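Local structure of Vlm2 (6ECB) at residues I135-P140 and T275-P280; Q188-R193 and D207-F212; V267-D272 and A286-R291. The protein works as a nonribosomal peptide synthetase in making the depsipeptide valinomycin, and this chain is its thioesterase domain, which probably carries the growing product as an acyl-enzyme. One frame throughout, in Å; residues are numbered along the deposited sequence.

In the fold
The three contacts illustrate how an alpha/beta-hydrolase fold divides into a core and an insertion. Interactions 1 and 3 lie in the core, their centres 8 Å apart, and both reach the seven-stranded mixed sheet. They touch where Met-276 CE meets Ile-269 CD1 at 3.5 Å, and their segments alternate along the chain: 135-140, 267-272, 275-280, 286-291. Interaction 2, nested in the loop that interaction 1 closes, joins helices 183-194 and 206-220 of the helical insertion between strands 134-137 and 237-241. It touches neither of the others, its nearest atoms lying about 8 Å from interaction 1 and about 16 Å from interaction 3, although the insertion as a whole does bond to the core.

Interaction 1 of 3, residues I135-P140 and T275-P280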
loop_
_atom_site.group_PDB
_atom_site.type_symbol
_atom_site.label_atom_id
_atom_site.label_comp_id
_atom_site.label_asym_id
_atom_site.label_seq_id
_atom_site.Cartn_x
_atom_site.Cartn_y
_atom_site.Cartn_z
ATOM N N ILE A 135 -7.245 -3.237 7.580
ATOM C CA ILE A 135 -6.308 -2.283 8.152
ATOM C C ILE A 135 -6.089 -1.177 7.123
ATOM O O ILE A 135 -5.511 -1.413 6.050
ATOM C CB ILE A 135 -4.988 -2.963 8.530
ATOM C CG1 ILE A 135 -5.250 -3.981 9.639
ATOM C CG2 ILE A 135 -3.897 -1.928 8.886
ATOM C CD1 ILE A 135 -4.050 -4.860 9.980
ATOM N N ILE A 136 -6.522 0.036 7.457
ATOM C CA ILE A 136 -6.327 1.213 6.614
ATOM C C ILE A 136 -5.175 2.027 7.191
ATOM O O ILE A 136 -5.197 2.443 8.362
ATOM C CB ILE A 136 -7.602 2.066 6.518
ATOM C CG1 ILE A 136 -8.722 1.301 5.799
ATOM C CG2 ILE A 136 -7.280 3.418 5.844
ATOM C CD1 ILE A 136 -8.424 0.936 4.361
ATOM N N LEU A 137 -4.170 2.293 6.356
ATOM C CA LEU A 137 -3.014 3.081 6.767
ATOM C C LEU A 137 -3.145 4.487 6.179
ATOM O O LEU A 137 -2.823 4.733 5.011
ATOM C CB LEU A 137 -1.724 2.404 6.328
ATOM C CG LEU A 137 -1.486 1.024 6.940
ATOM C CD1 LEU A 137 -0.184 0.460 6.363
ATOM C CD2 LEU A 137 -1.430 1.055 8.456
ATOM N N ASP A 138 -3.690 5.380 6.996
ATOM C CA ASP A 138 -3.609 6.827 6.825
ATOM C C ASP A 138 -4.186 7.358 5.510
ATOM O O ASP A 138 -3.632 8.290 4.915
ATOM C CB ASP A 138 -2.147 7.288 6.985
ATOM C CG ASP A 138 -2.049 8.754 7.284
ATOM O OD1 ASP A 138 -2.879 9.242 8.086
ATOM O OD2 ASP A 138 -1.132 9.408 6.752
ATOM N N THR A 139 -5.334 6.822 5.063
ATOM C CA THR A 139 -6.072 7.467 3.997
ATOM C C THR A 139 -7.541 7.504 4.396
ATOM O O THR A 139 -8.058 6.501 4.892
ATOM C CB THR A 139 -5.954 6.772 2.609
ATOM O OG1 THR A 139 -6.671 7.543 1.640
ATOM C CG2 THR A 139 -6.534 5.427 2.588
ATOM N N PRO A 140 -8.221 8.617 4.157
ATOM C CA PRO A 140 -9.683 8.624 4.269
ATOM C C PRO A 140 -10.307 7.870 3.118
ATOM O O PRO A 140 -9.663 7.620 2.084
ATOM C CB PRO A 140 -10.047 10.115 4.181
ATOM C CG PRO A 140 -8.791 10.866 4.190
ATOM C CD PRO A 140 -7.731 9.921 3.684
ATOM N N THR A 275 6.159 9.677 5.621
ATOM C CA THR A 275 7.211 9.196 6.514
ATOM C C THR A 275 6.739 8.151 7.517
ATOM O O THR A 275 7.583 7.544 8.202
ATOM C CB THR A 275 7.818 10.365 7.274
ATOM O OG1 THR A 275 6.890 10.844 8.257
ATOM C CG2 THR A 275 8.198 11.482 6.330
ATOM N N MET A 276 5.429 7.912 7.630
ATOM C CA MET A 276 4.965 6.914 8.582
ATOM C C MET A 276 5.453 5.511 8.223
ATOM O O MET A 276 5.512 4.655 9.109
ATOM C CB MET A 276 3.433 6.895 8.661
ATOM C CG MET A 276 2.803 6.719 7.296
ATOM S SD MET A 276 1.075 6.241 7.393
ATOM C CE MET A 276 1.204 4.560 7.939
ATOM N N LEU A 277 5.779 5.250 6.955
ATOM C CA LEU A 277 6.195 3.905 6.555
ATOM C C LEU A 277 7.713 3.750 6.564
ATOM O O LEU A 277 8.206 2.707 6.128
ATOM C CB LEU A 277 5.661 3.547 5.168
ATOM C CG LEU A 277 4.145 3.325 5.147
ATOM C CD1 LEU A 277 3.718 3.044 3.700
ATOM C CD2 LEU A 277 3.765 2.177 6.073
ATOM N N ARG A 278 8.445 4.766 7.018
ATOM C CA ARG A 278 9.902 4.755 7.054
ATOM C C ARG A 278 10.387 4.984 8.470
ATOM O O ARG A 278 9.655 5.475 9.331
ATOM C CB ARG A 278 10.500 5.837 6.154
ATOM C CG ARG A 278 9.861 5.812 4.785
ATOM C CD ARG A 278 10.671 6.549 3.770
ATOM N NE ARG A 278 11.276 7.762 4.310
ATOM C CZ ARG A 278 10.876 9.002 4.038
ATOM N NH1 ARG A 278 9.848 9.226 3.222
ATOM N NH2 ARG A 278 11.513 10.026 4.591
ATOM N N ALA A 279 11.653 4.650 8.697
ATOM C CA ALA A 279 12.245 4.887 9.995
ATOM C C ALA A 279 12.319 6.394 10.242
ATOM O O ALA A 279 12.517 7.170 9.305
ATOM C CB ALA A 279 13.645 4.269 10.064
ATOM N N PRO A 280 12.170 6.839 11.495
ATOM C CA PRO A 280 11.976 6.078 12.735
ATOM C C PRO A 280 10.515 5.834 13.054
ATOM O O PRO A 280 10.210 5.099 13.983
ATOM C CB PRO A 280 12.596 6.985 13.787
ATOM C CG PRO A 280 12.255 8.350 13.256
ATOM C CD PRO A 280 12.407 8.262 11.783
#
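Asp-138 and Met-276 meet where CB of the aspartate comes within 3.4 Å of the thioether SD, the tight end of this small, mostly buried contact. The two side chains cross obliquely, and the sulfur also lies 3.9 Å from Asp-138 OD2, so the thioether sits against the aspartate's methylene and beside one of its oxygens. Met-276 sets out with CG wedged between the backbone N and the carbonyl carbon (chi1 54°). A bend at chi3 (-72°) then turns its methyl CE toward the neighbouring residue of the strand, where it lies 4.0 Å from Leu-137 CB.

Asp-138 is the first residue beyond strand 134-137. In the alpha/beta-hydrolase fold a catalytic acid commonly occupies a loop after a sheet strand, and Asp-138 is well placed to be the acid of a Ser-111, His-273, Asp-138 triad. Its OD2 is hydrogen-bonded to His-273 ND1, while OD1 accepts from Thr-242 N and His-245 NE2. With both oxygens engaged, the carboxylate is held from several directions, and Met-276 packs on the carbon part of the same side chain. His-110, next to the putative nucleophile, touches Leu-137, Met-276 and Leu-277.

The other end of the contact is looser. Leu-137 CD1 and Leu-277 CD2 are 4.3 Å apart, methyl to methyl, and Leu-277 is partly exposed. Beyond it the chain runs outward through Arg-278, whose NE is in a salt bridge with Asp-172, to the exposed Ala-279 and Pro-280.

Interaction 2 of 3, residues Q188-R193 and D207-F212; sequences QLLLDR and DYLDRF
Arg-211 NE reaches back one turn to Asp-207 OD2, a 2.8 Å salt bridge on the helix whose Leu-209 fits between Leu-190 and Leu-191 of the other. The bond is bent (140° at the hydrogen) and meets the oxygen on its syn side, tilted from the carboxylate plane. Arg-211 NH1 goes on to the carbonyl oxygens of Gly-74 and Glu-79, tying this helix to the loop after strand 67-71. The facing helix has a similar clasp: Gln-188 NE2 donates to Asp-192 OD1 over 3.2 Å, nearly straight at 165°, from above the carboxylate plane. Lys-195 forms a salt bridge with the same oxygen.

Between these polar flanks the contact itself is purely apolar. Leu-209 extends toward the other helix with CG anti to its backbone N (chi1 177°), and its two methyls serve different partners. CD2 lies 4.0 Å from both CG and CD2 of Leu-191, against the branch point of that side chain. CD1 meets Leu-190 CD1 at 4.2 Å, with the two side chains crossing at about a right angle. Ile-167 touches both Leu-190 and Leu-209, adding a third apolar partner from helix 167-170.

This leucine packing is part of the helical insertion between strands 134-137 and 237-241, consistent with the lid that thioesterase domains of nonribosomal peptide synthetases carry on the alpha/beta-hydrolase core.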
loop_
_atom_site.group_PDB
_atom_site.type_symbol
_atom_site.label_atom_id
_atom_site.label_comp_id
_atom_site.label_asym_id
_atom_site.label_seq_id
_atom_site.Cartn_x
_atom_site.Cartn_y
_atom_site.Cartn_z
ATOM N N GLN A 188 18.525 7.136 -12.115
ATOM C CA GLN A 188 19.789 6.451 -11.872
ATOM C C GLN A 188 20.192 6.555 -10.409
ATOM O O GLN A 188 20.756 5.607 -9.851
ATOM C CB GLN A 188 20.889 7.003 -12.761
ATOM C CG GLN A 188 22.147 6.153 -12.714
ATOM C CD GLN A 188 21.883 4.717 -13.136
ATOM O OE1 GLN A 188 21.367 4.468 -14.225
ATOM N NE2 GLN A 188 22.212 3.766 -12.263
ATOM N N LEU A 189 19.905 7.690 -9.763
ATOM C CA LEU A 189 20.189 7.793 -8.331
ATOM C C LEU A 189 19.384 6.774 -7.541
ATOM O O LEU A 189 19.886 6.183 -6.579
ATOM C CB LEU A 189 19.886 9.195 -7.808
ATOM C CG LEU A 189 20.849 10.328 -8.156
ATOM C CD1 LEU A 189 20.385 11.573 -7.419
ATOM C CD2 LEU A 189 22.272 9.969 -7.787
ATOM N N LEU A 190 18.122 6.563 -7.915
ATOM C CA LEU A 190 17.335 5.559 -7.221
ATOM C C LEU A 190 17.941 4.173 -7.404
ATOM O O LEU A 190 18.005 3.386 -6.453
ATOM C CB LEU A 190 15.882 5.573 -7.705
ATOM C CG LEU A 190 15.108 6.876 -7.519
ATOM C CD1 LEU A 190 13.666 6.672 -7.946
ATOM C CD2 LEU A 190 15.167 7.367 -6.076
ATOM N N LEU A 191 18.378 3.847 -8.624
ATOM C CA LEU A 191 18.984 2.540 -8.861
ATOM C C LEU A 191 20.289 2.406 -8.086
ATOM O O LEU A 191 20.567 1.356 -7.493
ATOM C CB LEU A 191 19.205 2.334 -10.364
ATOM C CG LEU A 191 17.919 2.314 -11.197
ATOM C CD1 LEU A 191 18.224 2.309 -12.688
ATOM C CD2 LEU A 191 17.086 1.111 -10.833
ATOM N N ASP A 192 21.096 3.466 -8.077
ATOM C CA ASP A 192 22.331 3.465 -7.300
ATOM C C ASP A 192 22.052 3.146 -5.831
ATOM O O ASP A 192 22.818 2.421 -5.178
ATOM C CB ASP A 192 23.007 4.823 -7.431
ATOM C CG ASP A 192 23.670 5.027 -8.786
ATOM O OD1 ASP A 192 23.819 4.045 -9.547
ATOM O OD2 ASP A 192 24.045 6.181 -9.082
ATOM N N ARG A 193 20.975 3.708 -5.291
ATOM C CA ARG A 193 20.582 3.443 -3.909
ATOM C C ARG A 193 20.091 2.013 -3.724
ATOM O O ARG A 193 20.327 1.404 -2.674
ATOM C CB ARG A 193 19.501 4.449 -3.501
ATOM C CG ARG A 193 18.624 4.052 -2.288
ATOM C CD ARG A 193 19.408 3.964 -0.968
ATOM N NE ARG A 193 18.534 3.605 0.152
ATOM C CZ ARG A 193 18.067 2.378 0.381
ATOM N NH1 ARG A 193 18.392 1.375 -0.427
ATOM N NH2 ARG A 193 17.266 2.149 1.417
ATOM N N ASP A 207 14.495 -1.930 -15.248
ATOM C CA ASP A 207 13.227 -2.265 -15.886
ATOM C C ASP A 207 12.057 -2.187 -14.907
ATOM O O ASP A 207 10.979 -1.685 -15.248
ATOM C CB ASP A 207 13.338 -3.663 -16.475
ATOM C CG ASP A 207 12.140 -4.038 -17.283
ATOM O OD1 ASP A 207 11.931 -3.397 -18.335
ATOM O OD2 ASP A 207 11.414 -4.967 -16.857
ATOM N N TYR A 208 12.228 -2.715 -13.692
ATOM C CA TYR A 208 11.166 -2.650 -12.702
ATOM C C TYR A 208 10.814 -1.208 -12.376
ATOM O O TYR A 208 9.638 -0.855 -12.241
ATOM C CB TYR A 208 11.607 -3.383 -11.430
ATOM C CG TYR A 208 10.545 -3.532 -10.390
ATOM C CD1 TYR A 208 9.767 -4.682 -10.311
ATOM C CD2 TYR A 208 10.310 -2.528 -9.460
ATOM C CE1 TYR A 208 8.803 -4.824 -9.349
ATOM C CE2 TYR A 208 9.355 -2.660 -8.508
ATOM C CZ TYR A 208 8.595 -3.810 -8.459
ATOM O OH TYR A 208 7.652 -3.920 -7.510
ATOM N N LEU A 209 11.825 -0.367 -12.206
ATOM C CA LEU A 209 11.564 1.028 -11.875
ATOM C C LEU A 209 10.760 1.710 -12.975
ATOM O O LEU A 209 9.828 2.477 -12.700
ATOM C CB LEU A 209 12.899 1.747 -11.656
ATOM C CG LEU A 209 12.822 3.242 -11.375
ATOM C CD1 LEU A 209 12.012 3.522 -10.119
ATOM C CD2 LEU A 209 14.231 3.808 -11.260
ATOM N N ASP A 210 11.144 1.475 -14.229
ATOM C CA ASP A 210 10.396 2.033 -15.350
ATOM C C ASP A 210 8.947 1.572 -15.321
ATOM O O ASP A 210 8.018 2.376 -15.488
ATOM C CB ASP A 210 11.072 1.614 -16.656
ATOM C CG ASP A 210 10.451 2.281 -17.858
ATOM O OD1 ASP A 210 10.594 3.519 -17.964
ATOM O OD2 ASP A 210 9.816 1.581 -18.682
ATOM N N ARG A 211 8.729 0.285 -15.077
ATOM C CA ARG A 211 7.369 -0.237 -15.092
ATOM C C ARG A 211 6.572 0.313 -13.926
ATOM O O ARG A 211 5.393 0.645 -14.066
ATOM C CB ARG A 211 7.397 -1.759 -15.064
ATOM C CG ARG A 211 7.948 -2.385 -16.345
ATOM C CD ARG A 211 8.181 -3.881 -16.148
ATOM N NE ARG A 211 8.745 -4.509 -17.350
ATOM C CZ ARG A 211 8.053 -5.226 -18.232
ATOM N NH1 ARG A 211 6.756 -5.434 -18.062
ATOM N NH2 ARG A 211 8.663 -5.742 -19.290
ATOM N N PHE A 212 7.218 0.450 -12.769
ATOM C CA PHE A 212 6.556 1.030 -11.613
ATOM C C PHE A 212 6.140 2.471 -11.894
ATOM O O PHE A 212 5.012 2.875 -11.588
ATOM C CB PHE A 212 7.484 0.976 -10.386
ATOM C CG PHE A 212 7.057 1.926 -9.312
ATOM C CD1 PHE A 212 6.084 1.565 -8.426
ATOM C CD2 PHE A 212 7.596 3.206 -9.243
ATOM C CE1 PHE A 212 5.647 2.440 -7.472
ATOM C CE2 PHE A 212 7.162 4.102 -8.287
ATOM C CZ PHE A 212 6.198 3.721 -7.401
#

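Interaction 3 of 3, residues V267-D272 and A286-R291; sequences VDIPGD and AQLLDR
Leu-288 is the bump of this contact, and the hollow it enters is moulded by four successive residues, Val-267 to Pro-270. Here the edge of an alpha/beta-hydrolase sheet meets its last helix: strand 264-268 is the outermost strand on its side, and helix 281-293 packs against the chain leaving it. The backbones come closest at Ile-269 and Leu-288, whose CA atoms are 7.6 Å apart, a gap bridged mainly by the one leucine.

The two methyls of Leu-288 divide the work. CD1 enters deepest, 3.5 Å from the carbonyl oxygen of Asp-268, so part of the hollow's wall is backbone. Beside that oxygen stands Ile-269 CG2, 3.7 Å from CD1, while Pro-270 CD closes the far rim more loosely at 4.4 Å. The other methyl, CD2, faces the strand end of the hollow and meets Val-267 CG1 at 4.3 Å.

Ile-269 offers a shape of two parts. With CG1 lodged between the backbone N and the carbonyl carbon (chi1 50°), the CG2 branch stands beside N and is the one presented to Leu-288. The CG1 branch runs on to CD1, which packs on Met-276, and the residue also touches Val-285 and Phe-240. Asp-268 turns its side chain away from the helix, where its carboxylate pairs with Arg-241 and Lys-243; only its carbonyl contributes to the hollow. The preceding residue, Val-267, packs as well on His-292 farther along the helix.

Leu-288 also has a neighbour from its own helix: one face of the Arg-291 guanidinium lies over it, with CD2 3.7 Å above the guanidinium plane and displaced toward the rim.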
loop_
_atom_site.group_PDB
_atom_site.type_symbol
_atom_site.label_atom_id
_atom_site.label_comp_id
_atom_site.label_asym_id
_atom_site.label_seq_id
_atom_site.Cartn_x
_atom_site.Cartn_y
_atom_site.Cartn_z
ATOM N N VAL A 267 -6.879 4.849 15.344
ATOM C CA VAL A 267 -5.644 4.851 16.127
ATOM C C VAL A 267 -4.708 5.919 15.570
ATOM O O VAL A 267 -4.344 5.884 14.390
ATOM C CB VAL A 267 -4.953 3.477 16.094
ATOM C CG1 VAL A 267 -3.654 3.497 16.901
ATOM C CG2 VAL A 267 -5.883 2.400 16.624
ATOM N N ASP A 268 -4.297 6.856 16.417
ATOM C CA ASP A 268 -3.363 7.884 15.978
ATOM C C ASP A 268 -1.958 7.280 15.893
ATOM O O ASP A 268 -1.549 6.516 16.781
ATOM C CB ASP A 268 -3.356 9.067 16.951
ATOM C CG ASP A 268 -4.635 9.911 16.903
ATOM O OD1 ASP A 268 -5.514 9.706 16.058
ATOM O OD2 ASP A 268 -4.742 10.829 17.724
ATOM N N ILE A 269 -1.219 7.640 14.845
ATOM C CA ILE A 269 0.162 7.179 14.677
ATOM C C ILE A 269 1.064 8.376 14.404
ATOM O O ILE A 269 0.611 9.422 13.914
ATOM C CB ILE A 269 0.286 6.137 13.542
ATOM C CG1 ILE A 269 -0.379 6.620 12.241
ATOM C CG2 ILE A 269 -0.346 4.818 13.975
ATOM C CD1 ILE A 269 -0.046 5.796 10.998
ATOM N N PRO A 270 2.364 8.239 14.672
ATOM C CA PRO A 270 3.300 9.335 14.409
ATOM C C PRO A 270 3.682 9.422 12.942
ATOM O O PRO A 270 3.410 8.537 12.130
ATOM C CB PRO A 270 4.524 8.963 15.262
ATOM C CG PRO A 270 4.523 7.481 15.236
ATOM C CD PRO A 270 3.045 7.077 15.279
ATOM N N GLY A 271 4.388 10.501 12.631
ATOM C CA GLY A 271 4.842 10.741 11.281
ATOM C C GLY A 271 3.828 11.536 10.483
ATOM O O GLY A 271 2.845 12.072 11.010
ATOM N N ASP A 272 4.081 11.604 9.184
ATOM C CA ASP A 272 3.054 12.081 8.265
ATOM C C ASP A 272 2.860 11.054 7.156
ATOM O O ASP A 272 3.404 9.949 7.229
ATOM C CB ASP A 272 3.402 13.465 7.718
ATOM C CG ASP A 272 4.686 13.482 6.936
ATOM O OD1 ASP A 272 4.898 12.555 6.117
ATOM O OD2 ASP A 272 5.468 14.441 7.131
ATOM N N ALA A 286 4.372 0.122 13.627
ATOM C CA ALA A 286 4.366 -1.328 13.804
ATOM C C ALA A 286 3.944 -1.718 15.216
ATOM O O ALA A 286 3.159 -2.656 15.397
ATOM C CB ALA A 286 5.765 -1.905 13.493
ATOM N N GLN A 287 4.474 -1.027 16.234
ATOM C CA GLN A 287 4.112 -1.322 17.617
ATOM C C GLN A 287 2.614 -1.170 17.830
ATOM O O GLN A 287 1.995 -1.967 18.546
ATOM C CB GLN A 287 4.897 -0.399 18.555
ATOM C CG GLN A 287 4.547 -0.499 20.013
ATOM C CD GLN A 287 5.535 0.280 20.887
ATOM O OE1 GLN A 287 6.759 0.119 20.761
ATOM N NE2 GLN A 287 5.007 1.137 21.763
ATOM N N LEU A 288 2.013 -0.149 17.209
ATOM C CA LEU A 288 0.581 0.089 17.364
ATOM C C LEU A 288 -0.253 -0.929 16.591
ATOM O O LEU A 288 -1.317 -1.354 17.073
ATOM C CB LEU A 288 0.261 1.524 16.934
ATOM C CG LEU A 288 0.740 2.552 17.960
ATOM C CD1 LEU A 288 0.806 3.957 17.385
ATOM C CD2 LEU A 288 -0.156 2.532 19.169
ATOM N N LEU A 289 0.181 -1.322 15.388
ATOM C CA LEU A 289 -0.503 -2.419 14.696
ATOM C C LEU A 289 -0.420 -3.696 15.514
ATOM O O LEU A 289 -1.402 -4.444 15.629
ATOM C CB LEU A 289 0.101 -2.684 13.314
ATOM C CG LEU A 289 -0.595 -2.145 12.088
ATOM C CD1 LEU A 289 -0.541 -0.633 12.127
ATOM C CD2 LEU A 289 0.085 -2.680 10.822
ATOM N N ASP A 290 0.753 -3.970 16.081
ATOM C CA ASP A 290 0.896 -5.141 16.936
ATOM C C ASP A 290 -0.088 -5.080 18.093
ATOM O O ASP A 290 -0.764 -6.068 18.409
ATOM C CB ASP A 290 2.312 -5.242 17.497
ATOM C CG ASP A 290 3.330 -5.778 16.511
ATOM O OD1 ASP A 290 2.970 -6.387 15.492
ATOM O OD2 ASP A 290 4.549 -5.599 16.805
ATOM N N ARG A 291 -0.166 -3.923 18.751
ATOM C CA ARG A 291 -0.994 -3.800 19.949
ATOM C C ARG A 291 -2.472 -3.938 19.622
ATOM O O ARG A 291 -3.218 -4.591 20.366
ATOM C CB ARG A 291 -0.743 -2.450 20.620
ATOM C CG ARG A 291 -1.619 -2.188 21.848
ATOM C CD ARG A 291 -1.363 -0.786 22.419
ATOM N NE ARG A 291 0.067 -0.465 22.449
ATOM C CZ ARG A 291 0.562 0.759 22.614
ATOM N NH1 ARG A 291 -0.254 1.797 22.774
ATOM N NH2 ARG A 291 1.876 0.945 22.613
#